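Local coordinates for protein K5 lyase (Enterobacteria phage k1-5, PDB 2X3H) that cleaves the K5 capsular polysaccharide, a glycosaminoglycan, by elimination, probably serving the phage as a tailspike that degrades the capsule of its bacterial host, at residues 73-78 with 99-103; 119-123 with 144-149; 290-296 with 317-323; 351-357 with 374-379. All coordinates share one frame; numbering follows the deposited sequence.

Interaction 1 (73-78 with 99-103)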
loop_
_atom_site.group_PDB
_atom_site.type_symbol
_atom_site.label_atom_id
_atom_site.label_comp_id
_atom_site.label_asym_id
_atom_site.label_seq_id
_atom_site.Cartn_x
_atom_site.Cartn_y
_atom_site.Cartn_z
ATOM N N ALA A 73 24.215 -26.030 -34.194
ATOM C CA ALA A 73 24.587 -27.285 -33.543
ATOM C C ALA A 73 23.915 -27.463 -32.184
ATOM O O ALA A 73 23.393 -28.538 -31.867
ATOM C CB ALA A 73 26.108 -27.362 -33.395
ATOM N N GLY A 74 23.938 -26.407 -31.378
ATOM C CA GLY A 74 23.426 -26.481 -30.007
ATOM C C GLY A 74 24.124 -27.483 -29.101
ATOM O O GLY A 74 23.499 -28.053 -28.199
ATOM N N ASP A 75 25.426 -27.669 -29.311
ATOM C CA ASP A 75 26.188 -28.705 -28.596
ATOM C C ASP A 75 27.226 -28.124 -27.639
ATOM O O ASP A 75 28.137 -28.830 -27.183
ATOM C CB ASP A 75 26.877 -29.634 -29.599
ATOM C CG ASP A 75 27.907 -28.904 -30.459
ATOM O OD1 ASP A 75 28.203 -27.726 -30.163
ATOM O OD2 ASP A 75 28.425 -29.515 -31.430
ATOM N N ALA A 76 27.097 -26.831 -27.356
ATOM C CA ALA A 76 27.946 -26.136 -26.397
ATOM C C ALA A 76 29.403 -25.967 -26.834
ATOM O O ALA A 76 30.200 -25.381 -26.098
ATOM C CB ALA A 76 27.877 -26.816 -24.997
ATOM N N THR A 77 29.758 -26.470 -28.016
ATOM C CA THR A 77 31.157 -26.401 -28.462
ATOM C C THR A 77 31.312 -25.828 -29.871
ATOM O O THR A 77 32.212 -25.023 -30.123
ATOM C CB THR A 77 31.895 -27.777 -28.347
ATOM O OG1 THR A 77 31.434 -28.683 -29.357
ATOM C CG2 THR A 77 31.675 -28.407 -26.977
ATOM N N THR A 78 30.441 -26.248 -30.783
ATOM C CA THR A 78 30.452 -25.719 -32.148
ATOM C C THR A 78 30.114 -24.238 -32.105
ATOM O O THR A 78 29.257 -23.817 -31.322
ATOM C CB THR A 78 29.440 -26.468 -33.043
ATOM O OG1 THR A 78 29.760 -27.870 -33.054
ATOM C CG2 THR A 78 29.461 -25.931 -34.469
ATOM N N GLY A 99 18.994 -26.974 -26.586
ATOM C CA GLY A 99 20.440 -27.029 -26.710
ATOM C C GLY A 99 21.151 -25.875 -26.049
ATOM O O GLY A 99 20.519 -24.950 -25.518
ATOM N N VAL A 100 22.478 -25.950 -26.065
ATOM C CA VAL A 100 23.338 -24.893 -25.584
ATOM C C VAL A 100 24.091 -24.366 -26.794
ATOM O O VAL A 100 24.841 -25.104 -27.446
ATOM C CB VAL A 100 24.320 -25.409 -24.514
ATOM C CG1 VAL A 100 25.226 -24.281 -24.033
ATOM C CG2 VAL A 100 23.563 -26.031 -23.340
ATOM N N PHE A 101 23.876 -23.095 -27.112
ATOM C CA PHE A 101 24.352 -22.543 -28.372
ATOM C C PHE A 101 25.498 -21.589 -28.133
ATOM O O PHE A 101 25.306 -20.441 -27.720
ATOM C CB PHE A 101 23.200 -21.879 -29.124
ATOM C CG PHE A 101 22.092 -22.830 -29.462
ATOM C CD1 PHE A 101 21.111 -23.153 -28.518
ATOM C CD2 PHE A 101 22.034 -23.424 -30.718
ATOM C CE1 PHE A 101 20.094 -24.050 -28.823
ATOM C CE2 PHE A 101 21.017 -24.297 -31.039
ATOM C CZ PHE A 101 20.044 -24.623 -30.093
ATOM N N SER A 102 26.706 -22.092 -28.362
ATOM C CA SER A 102 27.907 -21.308 -28.172
ATOM C C SER A 102 27.967 -20.227 -29.233
ATOM O O SER A 102 27.920 -20.528 -30.428
ATOM C CB SER A 102 29.139 -22.213 -28.278
ATOM O OG SER A 102 30.314 -21.455 -28.062
ATOM N N SER A 103 28.066 -18.970 -28.809
ATOM C CA SER A 103 27.991 -17.859 -29.746
ATOM C C SER A 103 28.674 -16.605 -29.206
ATOM O O SER A 103 28.554 -16.276 -28.018
ATOM C CB SER A 103 26.529 -17.574 -30.149
ATOM O OG SER A 103 25.655 -17.668 -29.027
HETATM O O HOH W 1 26.995 -24.503 -29.933
#
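An Asx turn opened by Asp75 lies against strand 99-103, near the N-terminal end of the parallel beta-helix, where Gly74 meets the ring of Phe101 and the backbone of Val100. Gly74 CA sits over one face of the phenyl ring, 3.6 Å from its centroid and offset toward the rim, a CH-pi contact. Phe101 reaches it because its CG is anti to the carbonyl carbon (chi1 -61°), which folds the ring back beside the backbone N. Val100 bonds through both backbone groups: its N reaches Gly74 O at 3.2 Å, and its O accepts from Ala76 N at 2.8 Å. Beside these bonds Ala76 CB touches Val100 CG1 at 3.8 Å. The turn is shaped from within by Asp75, whose OD1 takes the N-H groups of Thr77 and Thr78, while OD2 receives Thr78 OG1 at 2.7 Å on its syn lone pair. Water 1 donates to Thr78 O and accepts from Ser102 N at 2.9 Å; Ser102 OG itself bonds to Arg124. With three strong bonds, the carboxylate fixes the loop's curve, and the bare CA of Gly74, at positive phi, lets the backbone lie directly on the aromatic face.

Interaction 2 (119-123 with 144-149)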
loop_
_atom_site.group_PDB
_atom_site.type_symbol
_atom_site.label_atom_id
_atom_site.label_comp_id
_atom_site.label_asym_id
_atom_site.label_seq_id
_atom_site.Cartn_x
_atom_site.Cartn_y
_atom_site.Cartn_z
ATOM N N GLY A 119 16.271 -23.539 -24.475
ATOM C CA GLY A 119 17.419 -22.964 -25.158
ATOM C C GLY A 119 18.326 -22.204 -24.203
ATOM O O GLY A 119 17.849 -21.503 -23.299
ATOM N N VAL A 120 19.634 -22.368 -24.384
ATOM C CA VAL A 120 20.628 -21.605 -23.638
ATOM C C VAL A 120 21.547 -20.901 -24.627
ATOM O O VAL A 120 22.154 -21.556 -25.473
ATOM C CB VAL A 120 21.498 -22.518 -22.750
ATOM C CG1 VAL A 120 22.543 -21.687 -21.981
ATOM C CG2 VAL A 120 20.624 -23.336 -21.809
ATOM N N LEU A 121 21.632 -19.574 -24.539
ATOM C CA LEU A 121 22.583 -18.829 -25.348
ATOM C C LEU A 121 23.846 -18.652 -24.528
ATOM O O LEU A 121 23.865 -17.909 -23.545
ATOM C CB LEU A 121 22.009 -17.474 -25.766
ATOM C CG LEU A 121 20.841 -17.562 -26.751
ATOM C CD1 LEU A 121 20.290 -16.178 -27.082
ATOM C CD2 LEU A 121 21.284 -18.268 -28.026
ATOM N N SER A 122 24.900 -19.363 -24.913
ATOM C CA SER A 122 26.131 -19.370 -24.125
ATOM C C SER A 122 27.231 -18.537 -24.771
ATOM O O SER A 122 27.771 -18.908 -25.821
ATOM C CB SER A 122 26.607 -20.808 -23.913
ATOM O OG SER A 122 27.828 -20.837 -23.198
ATOM N N HIS A 123 27.563 -17.418 -24.136
ATOM C CA HIS A 123 28.545 -16.485 -24.673
ATOM C C HIS A 123 29.901 -17.168 -24.836
ATOM O O HIS A 123 30.476 -17.688 -23.872
ATOM C CB HIS A 123 28.661 -15.248 -23.775
ATOM C CG HIS A 123 29.270 -14.052 -24.448
ATOM N ND1 HIS A 123 29.743 -12.966 -23.741
ATOM C CD2 HIS A 123 29.475 -13.766 -25.757
ATOM C CE1 HIS A 123 30.215 -12.063 -24.584
ATOM N NE2 HIS A 123 30.059 -12.521 -25.815
ATOM N N ILE A 144 14.017 -18.168 -22.238
ATOM C CA ILE A 144 15.367 -18.543 -22.650
ATOM C C ILE A 144 16.364 -18.214 -21.540
ATOM O O ILE A 144 16.084 -17.396 -20.663
ATOM C CB ILE A 144 15.731 -17.821 -23.985
ATOM C CG1 ILE A 144 16.912 -18.502 -24.687
ATOM C CG2 ILE A 144 15.990 -16.325 -23.755
ATOM C CD1 ILE A 144 16.909 -18.266 -26.208
ATOM N N THR A 145 17.508 -18.879 -21.573
ATOM C CA THR A 145 18.592 -18.599 -20.644
ATOM C C THR A 145 19.732 -17.943 -21.413
ATOM O O THR A 145 20.027 -18.338 -22.541
ATOM C CB THR A 145 19.087 -19.905 -20.001
ATOM O OG1 THR A 145 18.020 -20.481 -19.231
ATOM C CG2 THR A 145 20.301 -19.641 -19.116
ATOM N N VAL A 146 20.344 -16.932 -20.803
ATOM C CA VAL A 146 21.528 -16.268 -21.350
ATOM C C VAL A 146 22.677 -16.458 -20.370
ATOM O O VAL A 146 22.627 -15.984 -19.236
ATOM C CB VAL A 146 21.254 -14.773 -21.617
ATOM C CG1 VAL A 146 22.503 -14.064 -22.162
ATOM C CG2 VAL A 146 20.078 -14.623 -22.580
ATOM N N GLU A 147 23.696 -17.192 -20.808
ATOM C CA GLU A 147 24.819 -17.542 -19.959
ATOM C C GLU A 147 26.070 -16.758 -20.337
ATOM O O GLU A 147 26.425 -16.676 -21.512
ATOM C CB GLU A 147 25.112 -19.043 -20.075
ATOM C CG GLU A 147 26.271 -19.482 -19.200
ATOM C CD GLU A 147 26.515 -20.981 -19.198
ATOM O OE1 GLU A 147 25.757 -21.740 -19.850
ATOM O OE2 GLU A 147 27.486 -21.400 -18.520
ATOM N N SER A 148 26.731 -16.211 -19.343
ATOM C CA SER A 148 27.982 -15.501 -19.585
ATOM C C SER A 148 29.171 -16.440 -19.318
ATOM O O SER A 148 29.014 -17.467 -18.654
ATOM C CB SER A 148 28.017 -14.229 -18.715
ATOM O OG SER A 148 29.206 -13.489 -18.885
ATOM N N ASN A 149 30.351 -16.079 -19.850
ATOM C CA ASN A 149 31.570 -16.868 -19.642
ATOM C C ASN A 149 32.790 -15.955 -19.570
ATOM O O ASN A 149 33.766 -16.143 -20.309
ATOM C CB ASN A 149 31.753 -17.889 -20.766
ATOM C CG ASN A 149 30.802 -19.053 -20.651
ATOM O OD1 ASN A 149 30.887 -19.850 -19.711
ATOM N ND2 ASN A 149 29.880 -19.161 -21.607
HETATM O O HOH W 2 16.615 -22.231 -20.981
HETATM O O HOH W 3 28.217 -12.336 -21.392
#
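Asn149 ND2 and the backbone carbonyl of His123 make the strongest side-chain bond of this pair, 2.8 Å long with an angle of 154° at the hydrogen. The same nitrogen lies 3.1 Å from Ser122 OG, a weak and bent second bond. The amide thus ties the loop after strand 144-147 to the end of strand 119-123. Along the strands the backbone ladder is straighter: Leu121 N donates to Thr145 O and Glu147 N to Leu121 O, each at 2.8 Å, followed by His123 N to Glu147 O. The bond from Thr145 N to Gly119 O is longer, 3.2 Å. Two waters add bridges: water 2 between Gly119 O and Thr145 OG1, water 3 between His123 ND1 and Ser148 OG. The strands run parallel at 15° in successive coils of the right-handed beta-helix, with strand 99-103 beyond 119-123 and strand 168-178 beyond 144-147. On the face carrying Val120, Ser122, Thr145 and Glu147, Val120 and Thr145 stand side by side and point the same way. With CG anti to the backbone N (chi1 -179°) and the chain straight beyond it, Glu147 runs out past Val120, OE1 3.9 Å from Val120 CG1. Leu121 and Val146 point to the other, buried face, where Ile144 CD1 reaches Leu121 CG at 4.0 Å. Tyr130 contacts Leu121 and Val146 and stacks on the ring of His123.

Interaction 3 (290-296 with 317-323)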
loop_
_atom_site.group_PDB
_atom_site.type_symbol
_atom_site.label_atom_id
_atom_site.label_comp_id
_atom_site.label_asym_id
_atom_site.label_seq_id
_atom_site.Cartn_x
_atom_site.Cartn_y
_atom_site.Cartn_z
ATOM N N TYR A 290 23.753 -3.350 2.363
ATOM C CA TYR A 290 23.739 -1.920 2.697
ATOM C C TYR A 290 22.351 -1.325 2.840
ATOM O O TYR A 290 22.055 -0.693 3.851
ATOM C CB TYR A 290 24.555 -1.106 1.686
ATOM C CG TYR A 290 24.752 0.333 2.124
ATOM C CD1 TYR A 290 25.786 0.683 2.985
ATOM C CD2 TYR A 290 23.876 1.339 1.709
ATOM C CE1 TYR A 290 25.962 1.997 3.400
ATOM C CE2 TYR A 290 24.049 2.653 2.108
ATOM C CZ TYR A 290 25.095 2.977 2.957
ATOM O OH TYR A 290 25.287 4.285 3.366
ATOM N N ALA A 291 21.497 -1.514 1.832
ATOM C CA ALA A 291 20.139 -0.956 1.899
ATOM C C ALA A 291 19.165 -1.755 1.053
ATOM O O ALA A 291 19.556 -2.360 0.049
ATOM C CB ALA A 291 20.146 0.480 1.453
ATOM N N ALA A 292 17.895 -1.765 1.450
ATOM C CA ALA A 292 16.870 -2.350 0.584
ATOM C C ALA A 292 16.649 -1.464 -0.639
ATOM O O ALA A 292 16.692 -1.939 -1.780
ATOM C CB ALA A 292 15.553 -2.560 1.339
ATOM N N VAL A 293 16.432 -0.174 -0.396
ATOM C CA VAL A 293 16.057 0.753 -1.466
ATOM C C VAL A 293 16.870 2.026 -1.367
ATOM O O VAL A 293 16.925 2.659 -0.309
ATOM C CB VAL A 293 14.550 1.129 -1.349
ATOM C CG1 VAL A 293 14.200 2.247 -2.332
ATOM C CG2 VAL A 293 13.677 -0.084 -1.582
ATOM N N VAL A 294 17.504 2.404 -2.474
ATOM C CA VAL A 294 18.177 3.697 -2.576
ATOM C C VAL A 294 17.282 4.546 -3.479
ATOM O O VAL A 294 17.236 4.331 -4.703
ATOM C CB VAL A 294 19.601 3.542 -3.178
ATOM C CG1 VAL A 294 20.230 4.904 -3.404
ATOM C CG2 VAL A 294 20.500 2.666 -2.276
ATOM N N ALA A 295 16.513 5.456 -2.874
ATOM C CA ALA A 295 15.511 6.250 -3.605
ATOM C C ALA A 295 16.169 7.293 -4.522
ATOM O O ALA A 295 15.554 7.753 -5.485
ATOM C CB ALA A 295 14.533 6.945 -2.618
ATOM N N GLY A 296 17.411 7.668 -4.205
ATOM C CA GLY A 296 18.171 8.585 -5.059
ATOM C C GLY A 296 17.895 10.070 -4.856
ATOM O O GLY A 296 17.258 10.506 -3.865
ATOM N N GLN A 317 26.606 -1.544 8.221
ATOM C CA GLN A 317 25.662 -0.436 8.331
ATOM C C GLN A 317 24.385 -0.814 7.596
ATOM O O GLN A 317 24.303 -0.711 6.371
ATOM C CB GLN A 317 26.255 0.830 7.718
ATOM C CG GLN A 317 27.501 1.350 8.421
ATOM C CD GLN A 317 28.205 2.433 7.615
ATOM O OE1 GLN A 317 28.235 2.387 6.381
ATOM N NE2 GLN A 317 28.802 3.398 8.308
ATOM N N ALA A 318 23.389 -1.260 8.357
ATOM C CA ALA A 318 22.146 -1.759 7.788
ATOM C C ALA A 318 21.153 -0.618 7.600
ATOM O O ALA A 318 20.897 0.137 8.538
ATOM C CB ALA A 318 21.549 -2.842 8.689
ATOM N N HIS A 319 20.615 -0.499 6.388
ATOM C CA HIS A 319 19.615 0.541 6.068
ATOM C C HIS A 319 18.333 -0.048 5.481
ATOM O O HIS A 319 18.369 -1.046 4.762
ATOM C CB HIS A 319 20.152 1.539 5.032
ATOM C CG HIS A 319 21.358 2.304 5.471
ATOM N ND1 HIS A 319 22.633 1.775 5.447
ATOM C CD2 HIS A 319 21.486 3.580 5.905
ATOM C CE1 HIS A 319 23.498 2.700 5.839
ATOM N NE2 HIS A 319 22.823 3.798 6.139
ATOM N N GLY A 320 17.204 0.617 5.753
ATOM C CA GLY A 320 15.936 0.266 5.122
ATOM C C GLY A 320 15.881 0.987 3.782
ATOM O O GLY A 320 16.196 0.393 2.736
ATOM N N VAL A 321 15.532 2.275 3.827
ATOM C CA VAL A 321 15.486 3.122 2.626
ATOM C C VAL A 321 16.339 4.377 2.841
ATOM O O VAL A 321 16.314 4.974 3.912
ATOM C CB VAL A 321 14.025 3.541 2.280
ATOM C CG1 VAL A 321 13.989 4.405 1.016
ATOM C CG2 VAL A 321 13.127 2.318 2.128
ATOM N N THR A 322 17.111 4.761 1.824
ATOM C CA THR A 322 17.810 6.033 1.854
ATOM C C THR A 322 17.201 6.929 0.785
ATOM O O THR A 322 16.696 6.448 -0.234
ATOM C CB THR A 322 19.333 5.886 1.621
ATOM O OG1 THR A 322 19.595 5.689 0.228
ATOM C CG2 THR A 322 19.890 4.708 2.442
ATOM N N VAL A 323 17.210 8.229 1.039
ATOM C CA VAL A 323 16.680 9.160 0.047
ATOM C C VAL A 323 17.481 10.445 0.098
ATOM O O VAL A 323 17.771 10.965 1.189
ATOM C CB VAL A 323 15.168 9.429 0.252
ATOM C CG1 VAL A 323 14.907 9.961 1.669
ATOM C CG2 VAL A 323 14.622 10.399 -0.804
HETATM O O HOH W 4 19.045 7.829 -1.843
#
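Tyr290 and His319 form an offset stack just before the corner that two coils of the parallel beta-helix turn at Ala292 and Gly320. Their centroids lie 4.3 Å apart with planes at 30°; His319 ND1 stands over the centre of the tyrosine ring, and His319 CE1 approaches Tyr290 CZ to 3.3 Å. The imidazole is held from its edge: ND1 donates to Tyr290 O at 3.0 Å, close to the ring plane, and NE2 is hydrogen-bonded to Arg354. With CG beside its own backbone N (chi1 -62°), His319 swings its ring to this carbonyl, which also takes a weak bond from His319 N. Past the corner the packing is close. Val293 N bonds to Gly320 O, Thr322 N to Val293 O and Ala295 N to Thr322 O, while Val293 and Val321 lie alongside each other inside the coil, Val293 CB to Val321 CG2 3.9 Å. Ala295 CB closes on Val323 CB at 3.8 Å. The looser side is at partly exposed Tyr290, whose ring edge the side chain of exposed Gln317 touches, Gln317 OE1 3.8 Å from Tyr290 CE1. Separately, water 4 bridges the segments, accepting from Gly296 N at 2.9 Å and lying 3.0 Å from Thr322 OG1.

Interaction 4 (351-357 with 374-379)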
loop_
_atom_site.group_PDB
_atom_site.type_symbol
_atom_site.label_atom_id
_atom_site.label_comp_id
_atom_site.label_asym_id
_atom_site.label_seq_id
_atom_site.Cartn_x
_atom_site.Cartn_y
_atom_site.Cartn_z
ATOM N N THR A 351 19.578 1.807 10.448
ATOM C CA THR A 351 18.901 3.045 10.084
ATOM C C THR A 351 17.747 2.682 9.155
ATOM O O THR A 351 17.985 2.291 8.017
ATOM C CB THR A 351 19.863 3.991 9.324
ATOM O OG1 THR A 351 21.007 4.278 10.138
ATOM C CG2 THR A 351 19.167 5.307 8.974
ATOM N N ILE A 352 16.499 2.777 9.614
ATOM C CA ILE A 352 15.380 2.351 8.759
ATOM C C ILE A 352 15.061 3.365 7.652
ATOM O O ILE A 352 14.606 2.989 6.558
ATOM C CB ILE A 352 14.117 1.970 9.596
ATOM C CG1 ILE A 352 13.085 1.219 8.747
ATOM C CG2 ILE A 352 13.482 3.194 10.241
ATOM C CD1 ILE A 352 12.078 0.453 9.565
ATOM N N ALA A 353 15.310 4.643 7.940
ATOM C CA ALA A 353 15.142 5.696 6.935
ATOM C C ALA A 353 16.258 6.714 7.130
ATOM O O ALA A 353 16.438 7.240 8.231
ATOM C CB ALA A 353 13.769 6.364 7.086
ATOM N N ARG A 354 16.999 6.984 6.058
ATOM C CA ARG A 354 18.120 7.921 6.096
ATOM C C ARG A 354 17.884 9.031 5.091
ATOM O O ARG A 354 17.692 8.755 3.908
ATOM C CB ARG A 354 19.435 7.186 5.781
ATOM C CG ARG A 354 20.647 8.096 5.741
ATOM C CD ARG A 354 21.940 7.282 5.570
ATOM N NE ARG A 354 23.130 8.127 5.548
ATOM C CZ ARG A 354 24.375 7.660 5.555
ATOM N NH1 ARG A 354 24.605 6.345 5.601
ATOM N NH2 ARG A 354 25.393 8.512 5.520
ATOM N N PHE A 355 17.881 10.273 5.575
ATOM C CA PHE A 355 17.613 11.432 4.742
ATOM C C PHE A 355 18.934 12.122 4.498
ATOM O O PHE A 355 19.490 12.792 5.375
ATOM C CB PHE A 355 16.562 12.330 5.416
ATOM C CG PHE A 355 15.246 11.616 5.633
ATOM C CD1 PHE A 355 15.038 10.869 6.780
ATOM C CD2 PHE A 355 14.245 11.651 4.676
ATOM C CE1 PHE A 355 13.827 10.176 6.964
ATOM C CE2 PHE A 355 13.048 10.972 4.851
ATOM C CZ PHE A 355 12.842 10.236 6.000
ATOM N N ILE A 356 19.440 11.910 3.290
ATOM C CA ILE A 356 20.812 12.253 2.943
ATOM C C ILE A 356 20.940 13.684 2.457
ATOM O O ILE A 356 20.150 14.147 1.641
ATOM C CB ILE A 356 21.317 11.351 1.798
ATOM C CG1 ILE A 356 21.305 9.883 2.217
ATOM C CG2 ILE A 356 22.698 11.800 1.310
ATOM C CD1 ILE A 356 21.599 8.918 1.075
ATOM N N GLY A 357 21.960 14.374 2.944
ATOM C CA GLY A 357 22.286 15.691 2.405
ATOM C C GLY A 357 21.156 16.690 2.527
ATOM O O GLY A 357 20.709 16.977 3.637
ATOM N N GLY A 374 19.602 2.476 16.470
ATOM C CA GLY A 374 19.386 3.451 15.404
ATOM C C GLY A 374 18.066 3.217 14.693
ATOM O O GLY A 374 17.708 2.071 14.392
ATOM N N VAL A 375 17.343 4.300 14.416
ATOM C CA VAL A 375 16.094 4.203 13.661
ATOM C C VAL A 375 16.072 5.230 12.513
ATOM O O VAL A 375 16.079 4.853 11.349
ATOM C CB VAL A 375 14.830 4.377 14.557
ATOM C CG1 VAL A 375 13.570 4.259 13.710
ATOM C CG2 VAL A 375 14.807 3.337 15.687
ATOM N N ILE A 376 16.081 6.526 12.844
ATOM C CA ILE A 376 16.036 7.578 11.811
ATOM C C ILE A 376 17.325 8.384 11.779
ATOM O O ILE A 376 17.871 8.721 12.839
ATOM C CB ILE A 376 14.849 8.547 12.064
ATOM C CG1 ILE A 376 13.531 7.781 12.071
ATOM C CG2 ILE A 376 14.770 9.628 10.989
ATOM C CD1 ILE A 376 12.401 8.510 12.806
ATOM N N THR A 377 17.813 8.704 10.573
ATOM C CA THR A 377 18.929 9.653 10.426
ATOM C C THR A 377 18.511 10.817 9.538
ATOM O O THR A 377 18.157 10.608 8.370
ATOM C CB THR A 377 20.189 8.988 9.822
ATOM O OG1 THR A 377 20.692 7.986 10.725
ATOM C CG2 THR A 377 21.260 10.039 9.561
ATOM N N PHE A 378 18.533 12.020 10.111
ATOM C CA PHE A 378 18.301 13.261 9.372
ATOM C C PHE A 378 19.669 13.919 9.249
ATOM O O PHE A 378 20.234 14.356 10.259
ATOM C CB PHE A 378 17.397 14.223 10.156
ATOM C CG PHE A 378 15.977 13.755 10.330
ATOM C CD1 PHE A 378 15.171 13.476 9.228
ATOM C CD2 PHE A 378 15.432 13.656 11.594
ATOM C CE1 PHE A 378 13.856 13.076 9.384
ATOM C CE2 PHE A 378 14.105 13.264 11.766
ATOM C CZ PHE A 378 13.320 12.967 10.658
ATOM N N GLU A 379 20.212 13.999 8.039
ATOM C CA GLU A 379 21.521 14.634 7.884
ATOM C C GLU A 379 21.382 16.156 7.970
ATOM O O GLU A 379 20.283 16.699 7.878
ATOM C CB GLU A 379 22.239 14.164 6.607
ATOM C CG GLU A 379 22.455 12.655 6.621
ATOM C CD GLU A 379 23.444 12.122 5.590
ATOM O OE1 GLU A 379 23.882 12.872 4.686
ATOM O OE2 GLU A 379 23.746 10.910 5.690
HETATM O O HOH W 5 19.882 5.879 12.078
#
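The phenyl rings of Phe355 and Phe378 lie side by side, planes 30° apart but slid so far that they barely overlap, with CD1 of Phe355 3.6 Å from CD1 of Phe378. The edge of Phe355 takes Thr377 O and Ile376 CG2, and the same methyl sits over one face of Phe378, near the rim. The other flat pair is a salt bridge, the Arg354 guanidinium and Glu379 carboxylate planes 53° apart. Arg354 presents NE and NH2 side-on, both to Glu379 OE2 at 2.9 Å and nearly in the guanidinium plane. Its chain is fully extended, CG anti to the backbone N (chi1 178°), which carries the guanidinium straight out from the sheet, where the Glu379 carboxylate meets it. The second carboxylate oxygen, Glu379 OE1, accepts from Gly357 N at 3.0 Å from above the carboxylate plane, so both oxygens are engaged and the group's rotation is restrained. These residues sit on parallel strands 353-355 and 376-378, adjacent rungs of the beta-helix. Phenylalanines point into the coil, where Val387 touches Phe355; Arg354 and Thr377 stand on the opposite face. Thr377 N to Ala353 O, Phe355 N to Thr377 O and Glu379 N to Phe355 O bond the rungs. Near the corner, Ile352 N meets Val375 O at 2.7 Å, Ile352 CG2 packs on Val375 CG1 at 3.6 Å, and water 5 bridges Thr351 OG1 and Thr377 OG1.

How the interactions relate
The four contacts follow one another along the chain and mark two regions of one elongated parallel beta-helix. Interactions 1 and 2, with centres 10 Å apart, share neighbouring strands 99-103 and 119-123 near its N-terminal end; Phe101 N and Val120 O, 2.8 Å apart, probably bond between them. Interactions 3 and 4, with centres 9 Å apart, are likewise successive: strands 317-319 and 321-323 both pair with 349-355, and Arg354 links the salt bridge of interaction 4 to His319 of interaction 3. Between the two regions, interactions 2 and 3 are about 32 Å apart centre to centre, a span of intervening coils. Coil-on-coil pairing thus builds the long shaft expected of a viral tailspike.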